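Local coordinates for protein folylpolyglutamate synthase/dihydrofolate synthase (Thermotoga maritima, PDB 1O5Z) that probably adds glutamate to dihydropteroate and to tetrahydrofolate polyglutamates, using ATP and magnesium, in folate biosynthesis, at residues P344-I349 with E409-A414; V371-V376 with K396-I401. One frame throughout, in Å; residues are numbered along the deposited sequence.

Both contacts belong to one mixed sheet in the glutamate ligase domain of the Mur ligase family. Contact 1 lies in its interior, where strand 345-349 meets the entry to strand 414-418. Contact 2 lies at its edge, where strand 370-373 pairs with the outermost strand 399-400. Strands 345-349 and 370-373 are neighbours, so the two contacts abut. Thr411 CG2 packs on Ile372 CD1 at 3.8 Å. Contact 1 is mostly buried, with one backbone bond, one bridging water and a serine hydroxyl against the aliphatic part of an arginine. Contact 2 is partly buried, with a regular run of backbone bonds, aliphatic pairs and a sulfate at its margin.

Contact 1: P344-I349 with E409-A414; sequences PLSLVI and ESTERA
Ser346 N donates to Ala414 O at 3.0 Å, and the bond is nearly straight at 165°. The CA of Leu345 also approaches this carbonyl, at 3.4 Å, as a CA-H...O contact. At Pro344, a water bridges the backbones. It donates to Pro344 O at 2.6 Å and accepts from Ala414 N. Beside the backbone bond, Leu345 CD2 meets Ala414 CB at 3.7 Å.

The Ser346 side chain points toward 409-414. Its OG is anti to the carbonyl carbon (chi1 -68°) and meets the aliphatic part of Arg413, 3.3 Å from CD. CB of Arg413 is close to the same oxygen. No hydrogen-bond partner for this buried hydroxyl is present in the model. Ser346 CB rests on Thr411 CG2 at 3.9 Å. The Arg413 chain runs extended from CG to NE and passes Pro344, whose CB lies 4.1 Å from Arg413 CD. Pro344 CB and Ser346 OG both lie near the plane of the guanidinium, at its edge.

This is where the loop after helix 404-409 turns into strand 414-418. That strand runs parallel to 345-349 within the mixed sheet of the glutamate ligase domain. Further along, Ser346 and Val348 both bond to Val416 through their backbones.

Thr411 is positioned from outside the two segments. Its OG1 is hydrogen-bonded with Thr415 OG1, Lys316 NZ and Ile408 O, while its methyl faces Ser346. Arg370, on the neighbouring strand 370-373, touches the side chains of Ser346, Thr411 and Arg413, and its NH1 bonds to Ser410 O.

Contact 2: V371-V376 with K396-I401; sequences VIVTRV and KNVEVI. With SO4 (sulfate ion), chain E.
Val371 O accepts from Glu399 N, Glu399 O from Val373 N, and Val373 O from Ile401 N. The three bonds join the segments in parallel. Ile372 lies beside Glu399, and Val373 beside Val400.

The tight part is largely aliphatic and sits on both faces of this pair. On one face Ile372 CG2 presses on CG1 of Ile401 at 3.7 Å, and the two CD1 methyls also approach. On the other, Val373 CG2 meets Val398 CG1 at 3.5 Å. Val373 CG1 is anti to the backbone N (chi1 -177°), and CG2 lies beside that N. At the start of the pair, buried Val371 is also closely met. Partly exposed Asn397 crosses it at about a right angle, with ND2 3.4 Å from Val371 CG2. Beyond the strand, Thr374 OG1 donates to Ile401 O at 2.6 Å, in the carbonyl plane. Here OG1 is anti to the backbone N (chi1 -166°). This side-chain bond adds a further link just past the strand pair.

Elsewhere the margins are looser. Glu399 only skirts Ile372, OE1 being 4.2 Å from CG1. The glutamate's OE2 forms a salt bridge with Arg370 NE. Arg375 leads away from 396-401. Its guanidinium makes weak bonds to a sulfate, probably from the crystallisation liquor. The sulfate is also held by Met384 N and Asn385 ND2.

The contact closes the beta-alpha-beta unit of strand 370-373, helix 384-394 and strand 399-400. Leu387 and Ala391 of that helix cover Val373, and Ala407 of helix 404-409 touches Ile372 and Ile401. Strand 345-349 pairs with the other edge of 370-373.

Contact 1: P344-I349 with E409-A414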
ATOM      1  N   PRO A 344       2.185   1.079  28.772  1.00 48.45           N
ATOM      2  CA  PRO A 344       0.789   1.476  28.909  1.00 47.55           C
ATOM      3  C   PRO A 344       0.327   2.114  27.634  1.00 46.36           C
ATOM      4  O   PRO A 344       1.063   2.918  27.066  1.00 46.57           O
ATOM      5  CB  PRO A 344       0.810   2.517  30.026  1.00 47.79           C
ATOM      6  CG  PRO A 344       2.203   3.004  30.070  1.00 48.50           C
ATOM      7  CD  PRO A 344       3.072   1.890  29.626  1.00 48.11           C
ATOM      8  N   LEU A 345      -0.863   1.744  27.187  1.00 45.02           N
ATOM      9  CA  LEU A 345      -1.383   2.158  25.900  1.00 44.54           C
ATOM     10  C   LEU A 345      -2.781   2.707  25.999  1.00 43.84           C
ATOM     11  O   LEU A 345      -3.544   2.329  26.874  1.00 43.67           O
ATOM     12  CB  LEU A 345      -1.447   0.991  24.938  1.00 44.58           C
ATOM     13  CG  LEU A 345      -0.132   0.321  24.570  1.00 46.05           C
ATOM     14  CD1 LEU A 345      -0.472  -0.818  23.643  1.00 46.00           C
ATOM     15  CD2 LEU A 345       0.885   1.306  23.925  1.00 46.76           C
ATOM     16  N   SER A 346      -3.084   3.599  25.075  1.00 43.34           N
ATOM     17  CA  SER A 346      -4.398   4.181  24.913  1.00 43.22           C
ATOM     18  C   SER A 346      -4.832   3.857  23.483  1.00 42.94           C
ATOM     19  O   SER A 346      -4.005   3.666  22.623  1.00 42.86           O
ATOM     20  CB  SER A 346      -4.354   5.699  25.124  1.00 43.02           C
ATOM     21  OG  SER A 346      -4.070   6.018  26.461  1.00 42.44           O
ATOM     22  N   LEU A 347      -6.136   3.738  23.273  1.00 43.24           N
ATOM     23  CA  LEU A 347      -6.734   3.360  22.016  1.00 43.36           C
ATOM     24  C   LEU A 347      -7.657   4.470  21.647  1.00 43.72           C
ATOM     25  O   LEU A 347      -8.516   4.835  22.449  1.00 43.18           O
ATOM     26  CB  LEU A 347      -7.615   2.131  22.181  1.00 43.20           C
ATOM     27  CG  LEU A 347      -8.383   1.627  20.961  1.00 42.09           C
ATOM     28  CD1 LEU A 347      -7.471   1.308  19.769  1.00 41.05           C
ATOM     29  CD2 LEU A 347      -9.076   0.379  21.416  1.00 44.57           C
ATOM     30  N   VAL A 348      -7.495   4.963  20.424  1.00 44.39           N
ATOM     31  CA  VAL A 348      -8.474   5.817  19.797  1.00 44.49           C
ATOM     32  C   VAL A 348      -9.013   5.011  18.621  1.00 44.71           C
ATOM     33  O   VAL A 348      -8.273   4.701  17.684  1.00 44.19           O
ATOM     34  CB  VAL A 348      -7.861   7.162  19.384  1.00 45.33           C
ATOM     35  CG1 VAL A 348      -8.901   8.063  18.680  1.00 45.52           C
ATOM     36  CG2 VAL A 348      -7.243   7.857  20.630  1.00 43.57           C
ATOM     37  N   ILE A 349     -10.307   4.652  18.712  1.00 44.09           N
ATOM     38  CA  ILE A 349     -10.961   3.781  17.742  1.00 43.99           C
ATOM     39  C   ILE A 349     -12.260   4.374  17.112  1.00 43.62           C
ATOM     40  O   ILE A 349     -13.107   4.942  17.783  1.00 43.79           O
ATOM     41  CB  ILE A 349     -11.128   2.349  18.337  1.00 44.13           C
ATOM     42  CG1 ILE A 349     -11.486   1.322  17.246  1.00 43.89           C
ATOM     43  CG2 ILE A 349     -12.105   2.320  19.522  1.00 44.79           C
ATOM     44  CD1 ILE A 349     -11.094  -0.058  17.618  1.00 44.30           C
ATOM     45  N   GLU A 409      -5.288  14.396  20.890  1.00 45.26           N
ATOM     46  CA  GLU A 409      -4.722  15.472  21.698  1.00 45.52           C
ATOM     47  C   GLU A 409      -4.798  15.149  23.192  1.00 45.32           C
ATOM     48  O   GLU A 409      -3.945  15.578  23.968  1.00 45.79           O
ATOM     49  CB  GLU A 409      -5.390  16.819  21.331  1.00 45.73           C
ATOM     50  CG  GLU A 409      -4.849  18.043  22.051  1.00 45.19           C
ATOM     51  CD  GLU A 409      -5.325  18.116  23.498  1.00 44.40           C
ATOM     52  OE1 GLU A 409      -4.686  18.821  24.322  1.00 44.38           O
ATOM     53  OE2 GLU A 409      -6.333  17.454  23.816  1.00 43.41           O
ATOM     54  N   SER A 410      -5.790  14.341  23.563  1.00 45.61           N
ATOM     55  CA  SER A 410      -6.144  14.049  24.938  1.00 45.97           C
ATOM     56  C   SER A 410      -5.324  12.963  25.624  1.00 45.60           C
ATOM     57  O   SER A 410      -5.379  12.810  26.848  1.00 44.23           O
ATOM     58  CB  SER A 410      -7.622  13.686  24.960  1.00 46.05           C
ATOM     59  OG  SER A 410      -8.320  14.889  24.618  1.00 51.55           O
ATOM     60  N   THR A 411      -4.567  12.206  24.841  1.00 46.10           N
ATOM     61  CA  THR A 411      -3.757  11.142  25.407  1.00 46.22           C
ATOM     62  C   THR A 411      -2.361  11.614  25.811  1.00 46.79           C
ATOM     63  O   THR A 411      -1.829  12.589  25.285  1.00 46.55           O
ATOM     64  CB  THR A 411      -3.674   9.973  24.447  1.00 45.99           C
ATOM     65  OG1 THR A 411      -3.232  10.406  23.157  1.00 45.16           O
ATOM     66  CG2 THR A 411      -5.061   9.427  24.154  1.00 48.05           C
ATOM     67  N   GLU A 412      -1.825  10.903  26.793  1.00 47.79           N
ATOM     68  CA  GLU A 412      -0.459  11.015  27.275  1.00 48.62           C
ATOM     69  C   GLU A 412       0.343   9.781  26.846  1.00 48.13           C
ATOM     70  O   GLU A 412       1.535   9.887  26.502  1.00 48.27           O
ATOM     71  CB  GLU A 412      -0.454  11.052  28.801  1.00 49.52           C
ATOM     72  CG  GLU A 412      -1.482  11.983  29.410  1.00 53.50           C
ATOM     73  CD  GLU A 412      -1.054  13.444  29.362  1.00 59.21           C
ATOM     74  OE1 GLU A 412      -0.612  13.929  28.292  1.00 62.27           O
ATOM     75  OE2 GLU A 412      -1.163  14.118  30.413  1.00 62.04           O
ATOM     76  N   ARG A 413      -0.325   8.618  26.899  1.00 47.16           N
ATOM     77  CA  ARG A 413       0.277   7.345  26.621  1.00 46.22           C
ATOM     78  C   ARG A 413       0.493   7.180  25.158  1.00 45.52           C
ATOM     79  O   ARG A 413      -0.146   7.832  24.355  1.00 45.44           O
ATOM     80  CB  ARG A 413      -0.621   6.208  27.088  1.00 46.36           C
ATOM     81  CG  ARG A 413      -0.855   6.139  28.585  1.00 45.88           C
ATOM     82  CD  ARG A 413      -2.040   5.210  28.913  1.00 46.58           C
ATOM     83  NE  ARG A 413      -2.349   5.078  30.327  1.00 45.28           N
ATOM     84  CZ  ARG A 413      -3.415   5.594  30.945  1.00 45.95           C
ATOM     85  NH1 ARG A 413      -4.327   6.319  30.316  1.00 45.60           N
ATOM     86  NH2 ARG A 413      -3.572   5.373  32.241  1.00 46.32           N
ATOM     87  N   ALA A 414       1.415   6.294  24.818  1.00 44.76           N
ATOM     88  CA  ALA A 414       1.500   5.783  23.473  1.00 44.16           C
ATOM     89  C   ALA A 414       0.076   5.361  22.975  1.00 44.09           C
ATOM     90  O   ALA A 414      -0.629   4.571  23.635  1.00 43.17           O
ATOM     91  CB  ALA A 414       2.505   4.624  23.422  1.00 44.39           C
TER
HETATM   92  O   HOH W   1       2.913   4.805  26.971  1.00 39.97           O

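Contact 2: V371-V376 with K396-I401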
ATOM      1  N   VAL A 371      -9.541   3.631  26.617  1.00 45.26           N
ATOM      2  CA  VAL A 371     -10.220   3.432  25.365  1.00 44.68           C
ATOM      3  C   VAL A 371     -11.118   4.632  25.107  1.00 44.99           C
ATOM      4  O   VAL A 371     -11.932   5.040  25.942  1.00 45.32           O
ATOM      5  CB  VAL A 371     -11.003   2.098  25.310  1.00 45.35           C
ATOM      6  CG1 VAL A 371     -11.726   1.925  23.959  1.00 44.82           C
ATOM      7  CG2 VAL A 371     -10.068   0.909  25.567  1.00 45.46           C
ATOM      8  N   ILE A 372     -10.895   5.211  23.938  1.00 44.67           N
ATOM      9  CA  ILE A 372     -11.609   6.351  23.450  1.00 44.73           C
ATOM     10  C   ILE A 372     -12.191   5.968  22.088  1.00 44.08           C
ATOM     11  O   ILE A 372     -11.468   5.645  21.185  1.00 42.82           O
ATOM     12  CB  ILE A 372     -10.662   7.532  23.260  1.00 44.81           C
ATOM     13  CG1 ILE A 372      -9.938   7.863  24.565  1.00 45.07           C
ATOM     14  CG2 ILE A 372     -11.435   8.725  22.707  1.00 43.25           C
ATOM     15  CD1 ILE A 372      -8.822   8.863  24.364  1.00 45.72           C
ATOM     16  N   VAL A 373     -13.515   6.007  21.981  1.00 43.89           N
ATOM     17  CA  VAL A 373     -14.214   5.787  20.750  1.00 43.33           C
ATOM     18  C   VAL A 373     -14.402   7.181  20.176  1.00 43.78           C
ATOM     19  O   VAL A 373     -14.750   8.127  20.887  1.00 43.35           O
ATOM     20  CB  VAL A 373     -15.605   5.144  20.991  1.00 43.30           C
ATOM     21  CG1 VAL A 373     -16.302   4.860  19.674  1.00 43.72           C
ATOM     22  CG2 VAL A 373     -15.468   3.847  21.820  1.00 41.93           C
ATOM     23  N   THR A 374     -14.206   7.289  18.878  1.00 43.96           N
ATOM     24  CA  THR A 374     -14.292   8.573  18.189  1.00 44.85           C
ATOM     25  C   THR A 374     -15.073   8.403  16.918  1.00 45.51           C
ATOM     26  O   THR A 374     -15.357   7.275  16.526  1.00 45.50           O
ATOM     27  CB  THR A 374     -12.875   9.086  17.923  1.00 43.95           C
ATOM     28  OG1 THR A 374     -12.962  10.447  17.564  1.00 46.93           O
ATOM     29  CG2 THR A 374     -12.195   8.393  16.753  1.00 43.13           C
ATOM     30  N   ARG A 375     -15.480   9.493  16.292  1.00 46.61           N
ATOM     31  CA  ARG A 375     -16.192   9.377  15.001  1.00 47.95           C
ATOM     32  C   ARG A 375     -15.260   9.350  13.801  1.00 48.93           C
ATOM     33  O   ARG A 375     -14.512  10.276  13.613  1.00 50.18           O
ATOM     34  CB  ARG A 375     -17.114  10.555  14.770  1.00 47.94           C
ATOM     35  CG  ARG A 375     -18.178  10.679  15.721  1.00 48.27           C
ATOM     36  CD  ARG A 375     -19.100  11.737  15.326  1.00 50.57           C
ATOM     37  NE  ARG A 375     -19.843  11.344  14.143  1.00 51.94           N
ATOM     38  CZ  ARG A 375     -21.066  10.839  14.167  1.00 49.08           C
ATOM     39  NH1 ARG A 375     -21.692  10.650  15.321  1.00 49.81           N
ATOM     40  NH2 ARG A 375     -21.656  10.507  13.030  1.00 47.27           N
ATOM     41  N   VAL A 376     -15.348   8.328  12.953  1.00 49.58           N
ATOM     42  CA  VAL A 376     -14.700   8.378  11.650  1.00 49.22           C
ATOM     43  C   VAL A 376     -15.129   9.634  10.874  1.00 51.25           C
ATOM     44  O   VAL A 376     -16.324   9.916  10.706  1.00 50.22           O
ATOM     45  CB  VAL A 376     -14.997   7.150  10.818  1.00 49.20           C
ATOM     46  CG1 VAL A 376     -14.299   7.253   9.474  1.00 48.66           C
ATOM     47  CG2 VAL A 376     -14.557   5.874  11.550  1.00 48.54           C
ATOM     48  N   LYS A 396     -14.409  -1.343  30.679  1.00 58.30           N
ATOM     49  CA  LYS A 396     -14.970  -0.436  31.714  1.00 59.23           C
ATOM     50  C   LYS A 396     -14.646   1.014  31.383  1.00 60.61           C
ATOM     51  O   LYS A 396     -15.371   1.960  31.704  1.00 61.77           O
ATOM     52  CB  LYS A 396     -14.411  -0.782  33.104  1.00 59.73           C
ATOM     53  N   ASN A 397     -13.525   1.153  30.716  1.00 61.35           N
ATOM     54  CA  ASN A 397     -12.969   2.418  30.307  1.00 62.07           C
ATOM     55  C   ASN A 397     -13.950   3.410  29.615  1.00 61.73           C
ATOM     56  O   ASN A 397     -14.038   4.615  29.977  1.00 62.34           O
ATOM     57  CB  ASN A 397     -11.757   2.139  29.332  1.00 62.70           C
ATOM     58  CG  ASN A 397     -10.803   0.967  29.829  1.00 64.18           C
ATOM     59  OD1 ASN A 397     -10.541   0.817  31.029  1.00 66.06           O
ATOM     60  ND2 ASN A 397     -10.309   0.159  28.889  1.00 65.61           N
ATOM     61  N   VAL A 398     -14.659   2.912  28.602  1.00 59.80           N
ATOM     62  CA  VAL A 398     -14.966   3.756  27.418  1.00 57.52           C
ATOM     63  C   VAL A 398     -15.226   5.265  27.614  1.00 55.41           C
ATOM     64  O   VAL A 398     -16.078   5.666  28.400  1.00 54.48           O
ATOM     65  CB  VAL A 398     -16.088   3.162  26.592  1.00 57.45           C
ATOM     66  CG1 VAL A 398     -16.183   3.891  25.267  1.00 57.68           C
ATOM     67  CG2 VAL A 398     -15.813   1.692  26.384  1.00 57.80           C
ATOM     68  N   GLU A 399     -14.471   6.083  26.862  1.00 53.41           N
ATOM     69  CA  GLU A 399     -14.781   7.500  26.684  1.00 51.86           C
ATOM     70  C   GLU A 399     -15.166   7.699  25.256  1.00 50.02           C
ATOM     71  O   GLU A 399     -14.788   6.935  24.409  1.00 49.44           O
ATOM     72  CB  GLU A 399     -13.604   8.420  26.991  1.00 51.65           C
ATOM     73  CG  GLU A 399     -12.861   8.046  28.248  1.00 52.12           C
ATOM     74  CD  GLU A 399     -11.541   8.766  28.388  1.00 51.80           C
ATOM     75  OE1 GLU A 399     -11.427   9.904  27.892  1.00 47.54           O
ATOM     76  OE2 GLU A 399     -10.639   8.179  29.021  1.00 51.26           O
ATOM     77  N   VAL A 400     -15.935   8.743  25.021  1.00 48.77           N
ATOM     78  CA  VAL A 400     -16.321   9.136  23.695  1.00 47.43           C
ATOM     79  C   VAL A 400     -15.764  10.502  23.494  1.00 46.63           C
ATOM     80  O   VAL A 400     -16.138  11.439  24.189  1.00 45.19           O
ATOM     81  CB  VAL A 400     -17.847   9.175  23.516  1.00 47.46           C
ATOM     82  CG1 VAL A 400     -18.206   9.457  22.038  1.00 47.10           C
ATOM     83  CG2 VAL A 400     -18.478   7.865  24.004  1.00 46.99           C
ATOM     84  N   ILE A 401     -14.839  10.610  22.549  1.00 46.43           N
ATOM     85  CA  ILE A 401     -14.354  11.926  22.111  1.00 46.50           C
ATOM     86  C   ILE A 401     -14.559  11.935  20.623  1.00 45.87           C
ATOM     87  O   ILE A 401     -13.818  11.278  19.850  1.00 44.62           O
ATOM     88  CB  ILE A 401     -12.877  12.176  22.448  1.00 46.84           C
ATOM     89  CG1 ILE A 401     -12.589  12.005  23.940  1.00 48.06           C
ATOM     90  CG2 ILE A 401     -12.499  13.580  22.028  1.00 47.42           C
ATOM     91  CD1 ILE A 401     -11.128  12.184  24.291  1.00 47.02           C
TER
HETATM   92  S   SO4 E 504     -24.907   8.675  14.063  1.00 61.04           S
HETATM   93  O1  SO4 E 504     -23.566   8.087  14.158  1.00 62.53           O
HETATM   94  O2  SO4 E 504     -25.006   9.547  15.243  1.00 59.16           O
HETATM   95  O3  SO4 E 504     -25.888   7.601  14.269  1.00 60.49           O
HETATM   96  O4  SO4 E 504     -25.037   9.277  12.717  1.00 56.56           O